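Local coordinates for protein sugar phosphate isomerase/epimerase (Parabacteroides distasonis, PDB 3L23) that probably acts as a sugar phosphate isomerase or epimerase, with a magnesium ion bound in a TIM-barrel domain, at residues L125-M130 / T160-H165. Numbering follows the deposited sequence.
Sequences LIQPMM and TGFGYH. With MG (magnesium ion), chain B.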
ATOM      1  N   LEU A 125       0.926  -0.425   9.012  1.00 30.79           N
ATOM      2  CA  LEU A 125       0.464  -1.759   8.605  1.00 29.58           C
ATOM      3  C   LEU A 125      -0.754  -1.515   7.714  1.00 30.45           C
ATOM      4  O   LEU A 125      -1.741  -0.902   8.147  1.00 30.02           O
ATOM      5  CB  LEU A 125       0.112  -2.602   9.831  1.00 30.48           C
ATOM      6  CG  LEU A 125      -0.158  -4.078   9.562  1.00 30.13           C
ATOM      7  CD1 LEU A 125       1.003  -4.770   8.871  1.00 31.51           C
ATOM      8  CD2 LEU A 125      -0.558  -4.811  10.872  1.00 29.33           C
ATOM      9  N   ILE A 126      -0.671  -1.982   6.465  1.00 31.08           N
ATOM     10  CA  ILE A 126      -1.596  -1.567   5.398  1.00 29.83           C
ATOM     11  C   ILE A 126      -2.125  -2.769   4.608  1.00 30.05           C
ATOM     12  O   ILE A 126      -1.368  -3.657   4.241  1.00 30.98           O
ATOM     13  CB  ILE A 126      -0.906  -0.576   4.436  1.00 30.35           C
ATOM     14  CG1 ILE A 126      -0.536   0.726   5.162  1.00 30.79           C
ATOM     15  CG2 ILE A 126      -1.771  -0.284   3.202  1.00 30.45           C
ATOM     16  CD1 ILE A 126       0.353   1.750   4.441  1.00 31.70           C
ATOM     17  N   GLN A 127      -3.443  -2.802   4.403  1.00 30.51           N
ATOM     18  CA  GLN A 127      -4.120  -3.778   3.535  1.00 29.89           C
ATOM     19  C   GLN A 127      -4.218  -3.176   2.135  1.00 30.84           C
ATOM     20  O   GLN A 127      -4.787  -2.092   1.981  1.00 31.57           O
ATOM     21  CB  GLN A 127      -5.512  -4.101   4.039  1.00 28.77           C
ATOM     22  CG  GLN A 127      -6.230  -5.043   3.106  1.00 30.59           C
ATOM     23  CD  GLN A 127      -7.509  -5.523   3.689  1.00 30.69           C
ATOM     24  OE1 GLN A 127      -7.628  -5.651   4.921  1.00 30.23           O
ATOM     25  NE2 GLN A 127      -8.491  -5.816   2.822  1.00 31.11           N
ATOM     26  N   PRO A 128      -3.611  -3.830   1.129  1.00 30.24           N
ATOM     27  CA  PRO A 128      -3.627  -3.281  -0.257  1.00 30.34           C
ATOM     28  C   PRO A 128      -4.633  -3.842  -1.236  1.00 31.45           C
ATOM     29  O   PRO A 128      -4.745  -3.299  -2.335  1.00 31.73           O
ATOM     30  CB  PRO A 128      -2.226  -3.618  -0.735  1.00 31.81           C
ATOM     31  CG  PRO A 128      -2.007  -4.990  -0.149  1.00 31.26           C
ATOM     32  CD  PRO A 128      -2.684  -4.976   1.222  1.00 30.59           C
HETATM   33  N   MSE A 129      -5.371  -4.903  -0.899  1.00 31.79           N
HETATM   34  CA  MSE A 129      -6.332  -5.505  -1.813  1.00 32.49           C
HETATM   35  C   MSE A 129      -7.773  -5.327  -1.327  1.00 30.97           C
HETATM   36  O   MSE A 129      -8.059  -5.527  -0.176  1.00 30.89           O
HETATM   37  CB  MSE A 129      -6.059  -7.010  -2.013  1.00 33.75           C
HETATM   38  CG  MSE A 129      -6.912  -7.679  -3.113  1.00 36.17           C
HETATM   39 SE   MSE A 129      -6.543  -6.820  -4.937  0.75 48.75          SE
HETATM   40  CE  MSE A 129      -4.771  -6.754  -4.670  1.00 28.06           C
HETATM   41  N   MSE A 130      -8.663  -4.945  -2.242  1.00 30.35           N
HETATM   42  CA  MSE A 130     -10.059  -4.731  -1.913  1.00 28.94           C
HETATM   43  C   MSE A 130     -10.803  -6.052  -1.702  1.00 29.76           C
HETATM   44  O   MSE A 130     -10.684  -6.995  -2.526  1.00 29.53           O
HETATM   45  CB  MSE A 130     -10.755  -3.951  -3.052  1.00 30.14           C
HETATM   46  CG  MSE A 130     -12.036  -3.306  -2.607  1.00 27.56           C
HETATM   47 SE   MSE A 130     -13.009  -2.462  -4.069  0.75 29.72          SE
HETATM   48  CE  MSE A 130     -13.675  -3.887  -4.871  1.00 30.63           C
ATOM     49  N   THR A 160      -0.702   3.823  14.611  1.00 32.36           N
ATOM     50  CA  THR A 160      -1.375   4.316  13.388  1.00 32.16           C
ATOM     51  C   THR A 160      -2.669   3.590  13.013  1.00 32.33           C
ATOM     52  O   THR A 160      -3.443   4.103  12.213  1.00 31.73           O
ATOM     53  CB  THR A 160      -0.430   4.291  12.175  1.00 33.14           C
ATOM     54  OG1 THR A 160       0.145   2.982  12.036  1.00 31.97           O
ATOM     55  CG2 THR A 160       0.665   5.346  12.326  1.00 33.89           C
ATOM     56  N   GLY A 161      -2.915   2.419  13.586  1.00 32.10           N
ATOM     57  CA  GLY A 161      -4.126   1.671  13.307  1.00 31.38           C
ATOM     58  C   GLY A 161      -4.108   0.956  11.961  1.00 30.67           C
ATOM     59  O   GLY A 161      -3.101   0.325  11.595  1.00 29.90           O
ATOM     60  N   PHE A 162      -5.212   1.089  11.224  1.00 30.53           N
ATOM     61  CA  PHE A 162      -5.437   0.364   9.975  1.00 30.17           C
ATOM     62  C   PHE A 162      -5.249   1.290   8.778  1.00 30.84           C
ATOM     63  O   PHE A 162      -5.927   2.325   8.671  1.00 31.35           O
ATOM     64  CB  PHE A 162      -6.864  -0.234   9.954  1.00 30.45           C
ATOM     65  CG  PHE A 162      -7.193  -0.975   8.695  1.00 29.82           C
ATOM     66  CD1 PHE A 162      -6.869  -2.332   8.558  1.00 30.71           C
ATOM     67  CD2 PHE A 162      -7.794  -0.337   7.639  1.00 28.82           C
ATOM     68  CE1 PHE A 162      -7.195  -3.027   7.397  1.00 31.61           C
ATOM     69  CE2 PHE A 162      -8.089  -1.049   6.456  1.00 27.84           C
ATOM     70  CZ  PHE A 162      -7.781  -2.373   6.355  1.00 29.60           C
ATOM     71  N   GLY A 163      -4.320   0.946   7.889  1.00 30.18           N
ATOM     72  CA  GLY A 163      -4.156   1.678   6.645  1.00 29.41           C
ATOM     73  C   GLY A 163      -4.715   0.900   5.478  1.00 29.75           C
ATOM     74  O   GLY A 163      -4.621  -0.332   5.448  1.00 30.20           O
ATOM     75  N   TYR A 164      -5.226   1.622   4.477  1.00 29.68           N
ATOM     76  CA  TYR A 164      -5.816   1.009   3.284  1.00 29.69           C
ATOM     77  C   TYR A 164      -5.207   1.574   2.002  1.00 30.57           C
ATOM     78  O   TYR A 164      -5.221   2.798   1.796  1.00 30.75           O
ATOM     79  CB  TYR A 164      -7.351   1.211   3.249  1.00 29.89           C
ATOM     80  CG  TYR A 164      -7.982   0.425   2.104  1.00 28.40           C
ATOM     81  CD1 TYR A 164      -8.198  -0.935   2.202  1.00 29.08           C
ATOM     82  CD2 TYR A 164      -8.236   1.049   0.873  1.00 30.45           C
ATOM     83  CE1 TYR A 164      -8.713  -1.648   1.120  1.00 28.07           C
ATOM     84  CE2 TYR A 164      -8.748   0.346  -0.185  1.00 30.15           C
ATOM     85  CZ  TYR A 164      -8.972  -1.002  -0.045  1.00 31.90           C
ATOM     86  OH  TYR A 164      -9.490  -1.731  -1.083  1.00 29.21           O
ATOM     87  N   HIS A 165      -4.721   0.666   1.140  1.00 30.89           N
ATOM     88  CA  HIS A 165      -4.147   0.999  -0.184  1.00 30.53           C
ATOM     89  C   HIS A 165      -5.101   0.556  -1.283  1.00 30.47           C
ATOM     90  O   HIS A 165      -5.582  -0.588  -1.334  1.00 29.30           O
ATOM     91  CB  HIS A 165      -2.743   0.358  -0.341  1.00 30.76           C
ATOM     92  CG  HIS A 165      -2.253   0.227  -1.760  1.00 29.20           C
ATOM     93  ND1 HIS A 165      -2.768  -0.710  -2.634  1.00 30.30           N
ATOM     94  CD2 HIS A 165      -1.262   0.863  -2.441  1.00 30.91           C
ATOM     95  CE1 HIS A 165      -2.134  -0.633  -3.794  1.00 33.64           C
ATOM     96  NE2 HIS A 165      -1.212   0.314  -3.703  1.00 29.39           N
TER
HETATM   97 MG    MG B   1       0.470   0.608  -5.153  1.00 16.51          MG
HETATM   98  O   HOH W   1      -0.932   1.287  10.345  1.00 22.05           O
HETATM   99  O   HOH W   2      -0.550  -0.697  -6.490  1.00 20.44           O
HETATM  100  O   HOH W   3       1.014  -1.509  -4.249  1.00 21.55           O
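Neighbouring parallel strands of the TIM barrel, 124-127 and 162-165, meet here as the two ends of a beta-alpha-beta unit whose connecting helix is 136-155. Their pairing rests on three backbone bonds: Gly163 N to Leu125 O, Gln127 N to Gly163 O at 2.9 Å, and His165 N to Gln127 O, the last almost straight at 178°. On the barrel's inner side CG2 of Ile126 packs against CB of His165 (3.7 Å). On the helix side the extended Gln127 side chain, its CG anti to the backbone N (chi1 177°), carries OE1 to the edge of the Phe162 ring, 3.6 Å from CZ, with amide and ring planes 85° apart. Its NE2 donates to Met129 O (3.0 Å), closing a bridge to the loop after the strand, and also bonds Tyr98. An alanine here would probably leave Met129 O and Tyr98 without their NE2 partner and open a gap at the edge of the Phe162 ring. At the C-terminal end the magnesium ion, also bound by Asp216, His242 and Glu275, takes NE2 of His165 at 2.2 Å. The other ring nitrogen, ND1, gives its proton to Pro128 O at 3.3 Å, in the ring plane and on a carbonyl lone pair, which limits rotation of the imidazole.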